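N-acetylglucosamine 2-epimerase (Xylella fastidiosa, PDB 3GT5) belongs to the N-acylglucosamine 2-epimerase family and is probably an isomerase acting on a sugar. Local coordinates at residues A[16-21]-A[378-383]; A[10-15]-A[65-70]; A[20-25]-A[368-373]; A[337-342]-A[352-357]. One frame throughout, in Å; residues are numbered along the deposited sequence. Where two conformers were deposited one is given.

Contact 1 (A[16-21]-A[378-383]); sequences SDTMAF and HTMGAC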
# COMPACT_ATOMS: atom_id res chain seq x y z
N SER A 16 -8.80 -16.15 -1.48
CA SER A 16 -8.44 -17.47 -0.99
C SER A 16 -7.43 -18.13 -1.93
O SER A 16 -6.54 -18.85 -1.49
CB SER A 16 -9.69 -18.33 -0.80
OG SER A 16 -10.45 -17.85 0.31
N ASP A 17 -7.53 -17.84 -3.22
CA ASP A 17 -6.54 -18.37 -4.18
C ASP A 17 -5.13 -17.77 -3.91
O ASP A 17 -4.09 -18.47 -3.90
CB ASP A 17 -6.91 -18.05 -5.62
CG ASP A 17 -8.18 -18.76 -6.12
OD1 ASP A 17 -8.62 -19.80 -5.59
OD2 ASP A 17 -8.75 -18.25 -7.10
N THR A 18 -5.08 -16.48 -3.64
CA THR A 18 -3.79 -15.83 -3.34
C THR A 18 -3.23 -16.30 -1.99
O THR A 18 -2.06 -16.57 -1.84
CB THR A 18 -3.96 -14.32 -3.40
OG1 THR A 18 -4.46 -13.95 -4.69
CG2 THR A 18 -2.65 -13.61 -3.07
N MET A 19 -4.09 -16.46 -0.99
CA MET A 19 -3.65 -17.04 0.28
C MET A 19 -3.08 -18.45 0.11
O MET A 19 -2.10 -18.78 0.76
CB MET A 19 -4.75 -17.03 1.33
CG MET A 19 -5.17 -15.64 1.82
SD MET A 19 -3.85 -14.71 2.70
CE MET A 19 -3.59 -15.74 4.15
N ALA A 20 -3.65 -19.23 -0.80
CA ALA A 20 -3.15 -20.57 -1.07
C ALA A 20 -1.75 -20.55 -1.69
O ALA A 20 -0.99 -21.48 -1.47
CB ALA A 20 -4.16 -21.38 -1.94
N PHE A 21 -1.37 -19.49 -2.41
CA PHE A 21 0.00 -19.35 -2.91
C PHE A 21 1.00 -19.20 -1.75
O PHE A 21 2.07 -19.85 -1.70
CB PHE A 21 0.13 -18.12 -3.85
CG PHE A 21 1.52 -17.85 -4.28
CD1 PHE A 21 2.09 -18.59 -5.30
CD2 PHE A 21 2.32 -16.93 -3.64
CE1 PHE A 21 3.36 -18.36 -5.70
CE2 PHE A 21 3.62 -16.72 -4.04
CZ PHE A 21 4.13 -17.43 -5.07
N HIS A 378 -1.46 -5.47 -1.71
CA HIS A 378 -2.21 -4.57 -2.55
C HIS A 378 -3.38 -5.27 -3.25
O HIS A 378 -4.44 -4.64 -3.40
CB HIS A 378 -1.37 -3.95 -3.68
CG HIS A 378 -0.46 -2.85 -3.26
ND1 HIS A 378 -0.90 -1.57 -3.01
CD2 HIS A 378 0.88 -2.83 -3.10
CE1 HIS A 378 0.14 -0.80 -2.73
NE2 HIS A 378 1.23 -1.54 -2.77
N THR A 379 -3.20 -6.52 -3.70
CA THR A 379 -4.26 -7.15 -4.48
C THR A 379 -5.37 -7.72 -3.59
O THR A 379 -6.56 -7.51 -3.83
CB THR A 379 -3.66 -8.21 -5.42
OG1 THR A 379 -3.04 -9.24 -4.64
CG2 THR A 379 -2.63 -7.54 -6.28
N MET A 380 -4.98 -8.46 -2.57
CA MET A 380 -5.94 -8.91 -1.56
C MET A 380 -6.59 -7.76 -0.82
O MET A 380 -7.81 -7.78 -0.59
CB MET A 380 -5.29 -9.87 -0.56
CG MET A 380 -4.96 -11.30 -1.13
SD MET A 380 -4.33 -12.54 0.09
CE MET A 380 -2.68 -11.82 0.36
N GLY A 381 -5.81 -6.75 -0.48
CA GLY A 381 -6.36 -5.52 0.13
C GLY A 381 -7.43 -4.80 -0.70
O GLY A 381 -8.41 -4.31 -0.16
N ALA A 382 -7.20 -4.71 -2.01
CA ALA A 382 -8.19 -4.19 -2.90
C ALA A 382 -9.48 -5.01 -2.85
O ALA A 382 -10.58 -4.45 -2.84
CB ALA A 382 -7.64 -4.12 -4.35
N CYS A 383 -9.36 -6.33 -2.83
CA CYS A 383 -10.53 -7.21 -2.77
C CYS A 383 -11.26 -7.05 -1.43
O CYS A 383 -12.49 -6.99 -1.39
CB CYS A 383 -10.15 -8.67 -2.99
SG CYS A 383 -9.60 -8.93 -4.70
O HOH W 1 -5.03 -11.37 -4.68
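M380 carries this contact, pushing its thioether toward the side of the helix segment 16-21 that bears T18 and M19. Its SD lies 3.4 Å from SD of M19, and the two methionine chains cross at about a right angle. M19 gets there by bending at both chi2 and chi3 (each -64°), which curls its thioether instead of letting it run straight out. T18 meets M380 tip to tip: the methyl CG2 of T18 is 3.7 Å from M380 SD, while M380 CG and CE also pack on that methyl. The threonine's first torsion (-57°) sets CG2 anti to the backbone N and swings OG1 to the N side. OG1 is therefore placed to bond to the carbonyl of H14, one turn earlier in the same helix, with the methyl left for the sulfur.

Beside this apolar patch a single water spans the groove. It stands 2.6 Å from T18 OG1 and donates to T379 OG1 at 2.9 Å, tying the two helices together through their hydroxyls. T379 OG1 has a second partner in the carboxylate of D376, just ahead of its helix. Further out, helix 51-68 backs the methionines, with N60 against M380 and with Y61 and A64 against M19. The nearest CA atoms of the two segments are those of T18 and M380, 7.5 Å apart. Helix 8-22 is the first of the chain and helix 377-387 the last, so their pairing closes the ring of helices in the (alpha/alpha)6 barrel expected for this family.

Contact 2 (A[10-15]-A[65-70]); sequences FLRTHI and YLQFGT
R12 and Q67 mark the closest approach of the two backbones, their CA atoms 8.3 Å apart, where helix 8-22 passes the C-terminal end of helix 51-68. The polar link is a hydrogen bond from R12 NH1 to Q67 OE1, 2.6 Å long and moderately bent, with an N-H...O angle of 149°. The donor sits in the amide plane on a lone pair of OE1, and the oxygen lies near the guanidinium plane, although the two flat groups are turned 71° against each other. The arginine runs extended through chi2 and then bends at chi3 (34°), which brings its end round to the glutamine.

F68 slides past R12 in the opposite direction. Its CE1 edge comes over one face of the guanidinium, 3.6 Å from R12 CZ, with the planes too steeply inclined for a parallel stack. The pairing is one between neighbouring helices of the (alpha/alpha)6 barrel expected of this family: they run in opposite senses, M19 further along helix 8-22 touching the earlier residues Y61 and A64 of helix 51-68.

The F68 ring is held from several directions. Q67 CG lies over the centre of one face, while at the edge I15 CG2 approaches CE2 of F68 to 3.9 Å and the carbonyl oxygen of R12 comes within 3.6 Å of F68 CZ. I15 leans in from the buried side, where it also packs on C383 and H384 of helix 377-387. Just past F68 the helix ends: G69 takes a positive phi while its N still bonds to the carbonyl of Y65 at 2.7 Å.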
# COMPACT_ATOMS: atom_id res chain seq x y z
N PHE A 10 -16.69 -14.01 -6.28
CA PHE A 10 -15.48 -13.83 -7.03
C PHE A 10 -14.37 -13.32 -6.09
O PHE A 10 -13.25 -13.86 -6.04
CB PHE A 10 -15.64 -12.88 -8.20
CG PHE A 10 -14.34 -12.54 -8.82
CD1 PHE A 10 -13.71 -13.47 -9.65
CD2 PHE A 10 -13.68 -11.36 -8.49
CE1 PHE A 10 -12.47 -13.24 -10.16
CE2 PHE A 10 -12.43 -11.13 -8.99
CZ PHE A 10 -11.81 -12.07 -9.82
N LEU A 11 -14.68 -12.24 -5.37
CA LEU A 11 -13.65 -11.58 -4.53
C LEU A 11 -13.10 -12.49 -3.43
O LEU A 11 -11.87 -12.57 -3.19
CB LEU A 11 -14.17 -10.25 -3.96
CG LEU A 11 -14.56 -9.23 -5.05
CD1 LEU A 11 -15.52 -8.14 -4.55
CD2 LEU A 11 -13.32 -8.61 -5.66
N ARG A 12 -14.00 -13.22 -2.75
CA ARG A 12 -13.58 -14.13 -1.70
C ARG A 12 -12.74 -15.29 -2.23
O ARG A 12 -11.73 -15.65 -1.64
CB ARG A 12 -14.80 -14.67 -0.91
CG ARG A 12 -15.42 -13.59 0.02
CD ARG A 12 -16.71 -14.08 0.80
NE ARG A 12 -16.61 -15.50 1.14
CZ ARG A 12 -16.31 -16.04 2.33
NH1 ARG A 12 -16.08 -15.31 3.43
NH2 ARG A 12 -16.24 -17.38 2.43
N THR A 13 -13.16 -15.82 -3.38
CA THR A 13 -12.45 -16.92 -4.00
C THR A 13 -11.08 -16.43 -4.42
O THR A 13 -10.11 -17.14 -4.25
CB THR A 13 -13.22 -17.52 -5.21
OG1 THR A 13 -14.53 -17.93 -4.78
CG2 THR A 13 -12.49 -18.76 -5.80
N HIS A 14 -11.00 -15.23 -4.98
CA HIS A 14 -9.72 -14.70 -5.42
C HIS A 14 -8.76 -14.50 -4.26
O HIS A 14 -7.57 -14.85 -4.37
CB HIS A 14 -9.88 -13.42 -6.24
CG HIS A 14 -8.58 -12.89 -6.73
ND1 HIS A 14 -7.72 -13.65 -7.52
CD2 HIS A 14 -7.92 -11.74 -6.45
CE1 HIS A 14 -6.62 -12.95 -7.75
NE2 HIS A 14 -6.72 -11.78 -7.12
N ILE A 15 -9.25 -13.94 -3.17
CA ILE A 15 -8.44 -13.78 -1.98
C ILE A 15 -7.92 -15.15 -1.48
O ILE A 15 -6.75 -15.35 -1.13
CB ILE A 15 -9.22 -13.07 -0.84
CG1 ILE A 15 -9.47 -11.59 -1.15
CG2 ILE A 15 -8.38 -13.20 0.52
CD1 ILE A 15 -10.63 -10.95 -0.31
N TYR A 65 -7.94 -13.74 8.29
CA TYR A 65 -8.60 -14.26 9.49
C TYR A 65 -9.96 -13.60 9.72
O TYR A 65 -10.94 -14.30 10.01
CB TYR A 65 -7.73 -14.07 10.70
CG TYR A 65 -8.45 -14.43 11.98
CD1 TYR A 65 -8.67 -15.76 12.33
CD2 TYR A 65 -8.88 -13.44 12.82
CE1 TYR A 65 -9.31 -16.08 13.53
CE2 TYR A 65 -9.52 -13.73 14.00
CZ TYR A 65 -9.75 -15.04 14.34
OH TYR A 65 -10.37 -15.27 15.53
N LEU A 66 -10.05 -12.27 9.57
CA LEU A 66 -11.31 -11.53 9.73
C LEU A 66 -12.36 -11.95 8.69
O LEU A 66 -13.55 -11.98 8.97
CB LEU A 66 -11.09 -10.00 9.66
CG LEU A 66 -10.33 -9.40 10.84
CD1 LEU A 66 -10.18 -7.90 10.65
CD2 LEU A 66 -11.00 -9.72 12.22
N GLN A 67 -11.90 -12.33 7.51
CA GLN A 67 -12.82 -12.76 6.48
C GLN A 67 -13.26 -14.20 6.63
O GLN A 67 -14.45 -14.50 6.42
CB GLN A 67 -12.18 -12.53 5.11
CG GLN A 67 -13.05 -12.90 3.92
CD GLN A 67 -14.40 -12.19 3.88
OE1 GLN A 67 -15.45 -12.84 3.67
NE2 GLN A 67 -14.41 -10.91 4.09
N PHE A 68 -12.33 -15.09 6.94
CA PHE A 68 -12.56 -16.53 6.86
C PHE A 68 -12.58 -17.23 8.24
O PHE A 68 -13.12 -18.34 8.36
CB PHE A 68 -11.52 -17.19 5.96
CG PHE A 68 -11.55 -16.69 4.56
CD1 PHE A 68 -12.64 -16.98 3.74
CD2 PHE A 68 -10.52 -15.93 4.05
CE1 PHE A 68 -12.70 -16.51 2.43
CE2 PHE A 68 -10.58 -15.46 2.74
CZ PHE A 68 -11.69 -15.76 1.94
N GLY A 69 -11.98 -16.63 9.27
CA GLY A 69 -11.87 -17.26 10.60
C GLY A 69 -10.86 -18.38 10.81
O GLY A 69 -10.82 -19.02 11.87
N THR A 70 -10.00 -18.63 9.83
CA THR A 70 -9.11 -19.78 9.87
C THR A 70 -8.07 -19.62 10.98
O THR A 70 -7.31 -18.67 10.97
CB THR A 70 -8.41 -19.89 8.52
OG1 THR A 70 -9.36 -19.60 7.49
CG2 THR A 70 -7.73 -21.24 8.35

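Contact 3 (A[20-25]-A[368-373]); sequences AFYHPR and EKSPAG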
# COMPACT_ATOMS: atom_id res chain seq x y z
N ALA A 20 -3.65 -19.23 -0.80
CA ALA A 20 -3.15 -20.57 -1.07
C ALA A 20 -1.75 -20.55 -1.69
O ALA A 20 -0.99 -21.48 -1.47
CB ALA A 20 -4.16 -21.38 -1.94
N PHE A 21 -1.37 -19.49 -2.41
CA PHE A 21 0.00 -19.35 -2.91
C PHE A 21 1.00 -19.20 -1.75
O PHE A 21 2.07 -19.85 -1.70
CB PHE A 21 0.13 -18.12 -3.85
CG PHE A 21 1.52 -17.85 -4.28
CD1 PHE A 21 2.09 -18.59 -5.30
CD2 PHE A 21 2.32 -16.93 -3.64
CE1 PHE A 21 3.36 -18.36 -5.70
CE2 PHE A 21 3.62 -16.72 -4.04
CZ PHE A 21 4.13 -17.43 -5.07
N TYR A 22 0.69 -18.31 -0.80
CA TYR A 22 1.66 -17.94 0.25
C TYR A 22 1.61 -18.90 1.45
O TYR A 22 2.60 -19.10 2.10
CB TYR A 22 1.34 -16.54 0.77
CG TYR A 22 1.72 -15.45 -0.17
CD1 TYR A 22 0.75 -14.79 -0.93
CD2 TYR A 22 3.07 -15.10 -0.36
CE1 TYR A 22 1.09 -13.81 -1.86
CE2 TYR A 22 3.42 -14.05 -1.27
CZ TYR A 22 2.43 -13.44 -2.01
OH TYR A 22 2.74 -12.43 -2.89
N HIS A 23 0.44 -19.42 1.75
CA HIS A 23 0.24 -20.19 2.97
C HIS A 23 0.27 -21.69 2.68
O HIS A 23 -0.44 -22.13 1.78
CB HIS A 23 -1.11 -19.84 3.63
CG HIS A 23 -1.26 -20.48 4.97
ND1 HIS A 23 -0.51 -20.09 6.05
CD2 HIS A 23 -1.99 -21.55 5.38
CE1 HIS A 23 -0.78 -20.87 7.08
NE2 HIS A 23 -1.67 -21.77 6.70
N PRO A 24 1.09 -22.47 3.43
CA PRO A 24 1.93 -22.07 4.56
C PRO A 24 3.43 -21.87 4.21
O PRO A 24 4.27 -21.70 5.11
CB PRO A 24 1.76 -23.26 5.50
CG PRO A 24 1.84 -24.43 4.53
CD PRO A 24 1.00 -23.94 3.32
N ARG A 25 3.77 -21.84 2.93
CA ARG A 25 5.17 -21.81 2.52
C ARG A 25 5.94 -20.54 2.92
O ARG A 25 7.17 -20.59 3.06
CB ARG A 25 5.29 -22.03 1.02
CG ARG A 25 5.03 -23.47 0.62
CD ARG A 25 4.99 -23.67 -0.88
NE ARG A 25 4.07 -22.73 -1.53
CZ ARG A 25 3.87 -22.68 -2.85
NH1 ARG A 25 3.02 -21.79 -3.37
NH2 ARG A 25 4.48 -23.54 -3.63
N GLU A 368 10.37 -13.89 -10.88
CA GLU A 368 10.39 -13.32 -9.52
C GLU A 368 9.05 -12.67 -9.18
O GLU A 368 8.88 -11.47 -9.25
CB GLU A 368 11.55 -12.34 -9.39
CG GLU A 368 12.87 -13.07 -9.53
CD GLU A 368 14.11 -12.18 -9.40
OE1 GLU A 368 14.03 -10.95 -9.24
OE2 GLU A 368 15.23 -12.73 -9.48
N LYS A 369 8.08 -13.52 -8.83
CA LYS A 369 6.72 -13.10 -8.57
C LYS A 369 6.61 -12.11 -7.44
O LYS A 369 5.93 -11.10 -7.56
CB LYS A 369 5.84 -14.30 -8.23
CG LYS A 369 4.40 -13.97 -7.86
CD LYS A 369 3.55 -15.21 -7.81
CE LYS A 369 2.99 -15.65 -9.15
NZ LYS A 369 2.48 -17.05 -9.08
N SER A 370 7.25 -12.42 -6.33
CA SER A 370 7.13 -11.60 -5.13
C SER A 370 8.49 -11.45 -4.49
O SER A 370 8.85 -12.18 -3.58
CB SER A 370 6.18 -12.21 -4.12
OG SER A 370 4.89 -12.31 -4.61
N PRO A 371 9.24 -10.44 -4.93
CA PRO A 371 10.43 -10.04 -4.19
C PRO A 371 10.04 -9.29 -2.91
O PRO A 371 8.87 -8.99 -2.68
CB PRO A 371 11.19 -9.15 -5.18
CG PRO A 371 10.22 -8.83 -6.30
CD PRO A 371 8.94 -9.53 -6.05
N ALA A 372 11.04 -8.95 -2.11
CA ALA A 372 10.85 -8.20 -0.87
C ALA A 372 10.04 -6.96 -1.15
O ALA A 372 10.27 -6.26 -2.14
CB ALA A 372 12.20 -7.82 -0.29
N GLY A 373 9.05 -6.72 -0.29
CA GLY A 373 8.09 -5.63 -0.48
C GLY A 373 6.73 -6.12 -0.99
O GLY A 373 5.69 -5.53 -0.68
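The F21 ring takes K369 from the opposite direction: the lysine CD packs obliquely on it in an off-centre CH-pi contact, 4.0 Å from the centroid of the F21 ring and 30° off its normal. R25 lies over the other side of the F21 ring from K369, in a cation-pi contact, and its NH1 bonds to F21 O at 2.7 Å. F21 CD2 in turn sits over the centre of one face of the Y22 ring, while Y22 CD1 lies at the edge of the F21 ring. The lysine leaves its backbone extended and bends only at chi3 (-85°), which carries NZ past the ring to a salt bridge with D348 and to the carbonyls of D39 and G352. The ammonium is thus gripped by three oxygens.

At the edge of the Y22 ring, near its plane, S370 OG donates to Y22 OH over 2.8 Å. That hydroxyl is also bonded to D376, and S370 OG to K374 NZ, so the link belongs to a buried polar network. K369 and S370 both face F37, a classic beta bulge, and from there the loop ahead of helix 377-387 meets the C-terminal end of helix 8-22.

Contact 4 (A[337-342]-A[352-357]); sequences RLWAYA and GAWYRL
W354 has the most surface buried here, and its six-membered ring meets both A342 and W339 on helix 329-346. The methyl of A342 points at it, with CB a tight 3.5 Å from W354 CH2 and an ordinary 3.8 Å from W354 CZ3. W339 comes from one turn earlier: its CZ3 is 3.9 Å from W354 CZ2. The two indoles cross at about a right angle as side chains, yet their planes are inclined at 60° with the six-membered centroids 5.9 Å apart, an oblique meeting that is neither a stack nor a clean T-shape.

W339 holds a first torsion of -95°, well off a staggered value. It leaves its helix to one side, and this turn brings the far end of the indole round to W354. The ring is fixed on other flanks by aromatics of the N-terminal region, stacked on F5 and edge-to-face with F10, and also edge-to-face with Y335 of its own helix.

W354 is held at its polar atoms as well. Its indole NE1 bonds to H14 NE2 of helix 8-22, its backbone N to D376 and its O to K374, while T379, F309 and V347 pack on its side chain. Every polar group of this buried tryptophan therefore has a partner. After the helix ends at 346, a short run of loop brings the chain back to W354, which drops against the helix it has just left. Such an excursion, between helix 329-346 and helix 377-387, fits the long loops that join successive helices at one end of an (alpha/alpha)6 barrel.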
# COMPACT_ATOMS: atom_id res chain seq x y z
N ARG A 337 -13.20 -3.23 -16.65
CA ARG A 337 -12.08 -3.32 -17.60
C ARG A 337 -10.73 -3.54 -16.92
O ARG A 337 -9.84 -4.23 -17.47
CB ARG A 337 -12.07 -2.15 -18.62
CG ARG A 337 -11.59 -0.80 -18.19
CD ARG A 337 -11.54 0.19 -19.43
NE ARG A 337 -12.86 0.41 -20.06
CZ ARG A 337 -13.79 1.33 -19.71
NH1 ARG A 337 -13.62 2.19 -18.73
NH2 ARG A 337 -14.93 1.38 -20.39
N LEU A 338 -10.57 -2.97 -15.72
CA LEU A 338 -9.36 -3.19 -14.94
C LEU A 338 -9.27 -4.66 -14.56
O LEU A 338 -8.22 -5.27 -14.69
CB LEU A 338 -9.34 -2.27 -13.69
CG LEU A 338 -8.95 -0.82 -14.04
CD1 LEU A 338 -9.39 0.13 -12.92
CD2 LEU A 338 -7.47 -0.66 -14.28
N TRP A 339 -10.38 -5.22 -14.07
CA TRP A 339 -10.35 -6.65 -13.75
C TRP A 339 -10.14 -7.53 -15.00
O TRP A 339 -9.44 -8.51 -14.91
CB TRP A 339 -11.62 -7.09 -13.01
CG TRP A 339 -11.52 -7.10 -11.55
CD1 TRP A 339 -12.29 -6.41 -10.66
CD2 TRP A 339 -10.63 -7.89 -10.78
NE1 TRP A 339 -11.91 -6.71 -9.38
CE2 TRP A 339 -10.89 -7.62 -9.42
CE3 TRP A 339 -9.64 -8.83 -11.09
CZ2 TRP A 339 -10.19 -8.24 -8.39
CZ3 TRP A 339 -8.93 -9.42 -10.08
CH2 TRP A 339 -9.21 -9.13 -8.75
N ALA A 340 -10.77 -7.17 -16.12
CA ALA A 340 -10.61 -7.97 -17.34
C ALA A 340 -9.15 -8.01 -17.75
O ALA A 340 -8.63 -9.06 -18.10
CB ALA A 340 -11.46 -7.43 -18.46
N TYR A 341 -8.48 -6.85 -17.71
CA TYR A 341 -7.03 -6.82 -17.94
C TYR A 341 -6.22 -7.69 -16.95
O TYR A 341 -5.36 -8.51 -17.30
CB TYR A 341 -6.52 -5.38 -17.90
CG TYR A 341 -5.04 -5.36 -18.02
CD1 TYR A 341 -4.43 -5.60 -19.25
CD2 TYR A 341 -4.23 -5.18 -16.92
CE1 TYR A 341 -3.07 -5.63 -19.35
CE2 TYR A 341 -2.86 -5.23 -17.01
CZ TYR A 341 -2.28 -5.46 -18.24
OH TYR A 341 -0.89 -5.54 -18.37
N ALA A 342 -6.48 -7.46 -15.68
CA ALA A 342 -5.76 -8.17 -14.64
C ALA A 342 -6.01 -9.67 -14.73
O ALA A 342 -5.10 -10.46 -14.62
CB ALA A 342 -6.19 -7.62 -13.26
N GLY A 352 -1.43 -19.04 -8.57
CA GLY A 352 -2.11 -18.04 -7.75
C GLY A 352 -1.21 -16.85 -7.45
O GLY A 352 0.03 -16.91 -7.65
N ALA A 353 -1.86 -15.77 -7.00
CA ALA A 353 -1.23 -14.49 -6.68
C ALA A 353 -0.96 -13.81 -8.02
O ALA A 353 -1.22 -14.40 -9.07
CB ALA A 353 0.02 -14.67 -5.83
N TRP A 354 -0.54 -12.55 -8.00
CA TRP A 354 -0.32 -11.80 -9.22
C TRP A 354 1.16 -11.72 -9.56
O TRP A 354 2.03 -11.76 -8.67
CB TRP A 354 -0.82 -10.34 -9.04
CG TRP A 354 -2.32 -10.10 -8.90
CD1 TRP A 354 -3.23 -10.83 -8.17
CD2 TRP A 354 -3.05 -8.97 -9.40
NE1 TRP A 354 -4.46 -10.25 -8.23
CE2 TRP A 354 -4.38 -9.10 -8.96
CE3 TRP A 354 -2.70 -7.86 -10.16
CZ2 TRP A 354 -5.36 -8.18 -9.30
CZ3 TRP A 354 -3.66 -6.95 -10.48
CH2 TRP A 354 -4.98 -7.10 -10.06
N TYR A 355 1.46 -11.61 -10.86
CA TYR A 355 2.82 -11.25 -11.27
C TYR A 355 3.09 -9.84 -10.80
O TYR A 355 2.15 -9.07 -10.69
CB TYR A 355 3.01 -11.34 -12.76
CG TYR A 355 2.64 -12.71 -13.31
CD1 TYR A 355 3.25 -13.84 -12.84
CD2 TYR A 355 1.67 -12.83 -14.31
CE1 TYR A 355 2.91 -15.12 -13.35
CE2 TYR A 355 1.31 -14.08 -14.83
CZ TYR A 355 1.96 -15.22 -14.33
OH TYR A 355 1.62 -16.46 -14.83
N ARG A 356 4.35 -9.51 -10.50
CA ARG A 356 4.66 -8.14 -10.07
C ARG A 356 4.50 -7.11 -11.22
O ARG A 356 3.90 -6.06 -11.04
CB ARG A 356 6.02 -8.04 -9.41
CG ARG A 356 6.36 -6.65 -8.84
CD ARG A 356 7.68 -6.62 -8.10
NE ARG A 356 8.81 -6.55 -9.04
CZ ARG A 356 9.37 -5.43 -9.50
NH1 ARG A 356 10.38 -5.51 -10.35
NH2 ARG A 356 8.94 -4.23 -9.10
N LEU A 357 5.04 -7.40 -12.39
CA LEU A 357 4.95 -6.49 -13.49
C LEU A 357 5.11 -7.19 -14.83
O LEU A 357 5.59 -8.31 -14.90
CB LEU A 357 5.99 -5.38 -13.34
CG LEU A 357 7.43 -5.71 -13.73
CD1 LEU A 357 8.28 -4.40 -13.76
CD2 LEU A 357 8.00 -6.71 -12.77

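Helix 8-22 serves contacts 1, 2 and 3, meeting helix 377-387, helix 51-68 and the loop 368-373 in turn. Contacts 1, 3 and 4 are buried; contact 2, about 19 Å from the chain's centre, is partly exposed and is the contact whose own segments are joined by a hydrogen bond from a charged side chain. Contact 1 joins sulfur packing to a water bridge, contact 3 sets a hydroxyl pair beside a CH-pi contact, and contact 4 is apolar across its segments. Contact 4 touches the other three, with C383 of contact 1 packing on W339. D376, in none of the segments, bonds to residues of contacts 1, 3 and 4.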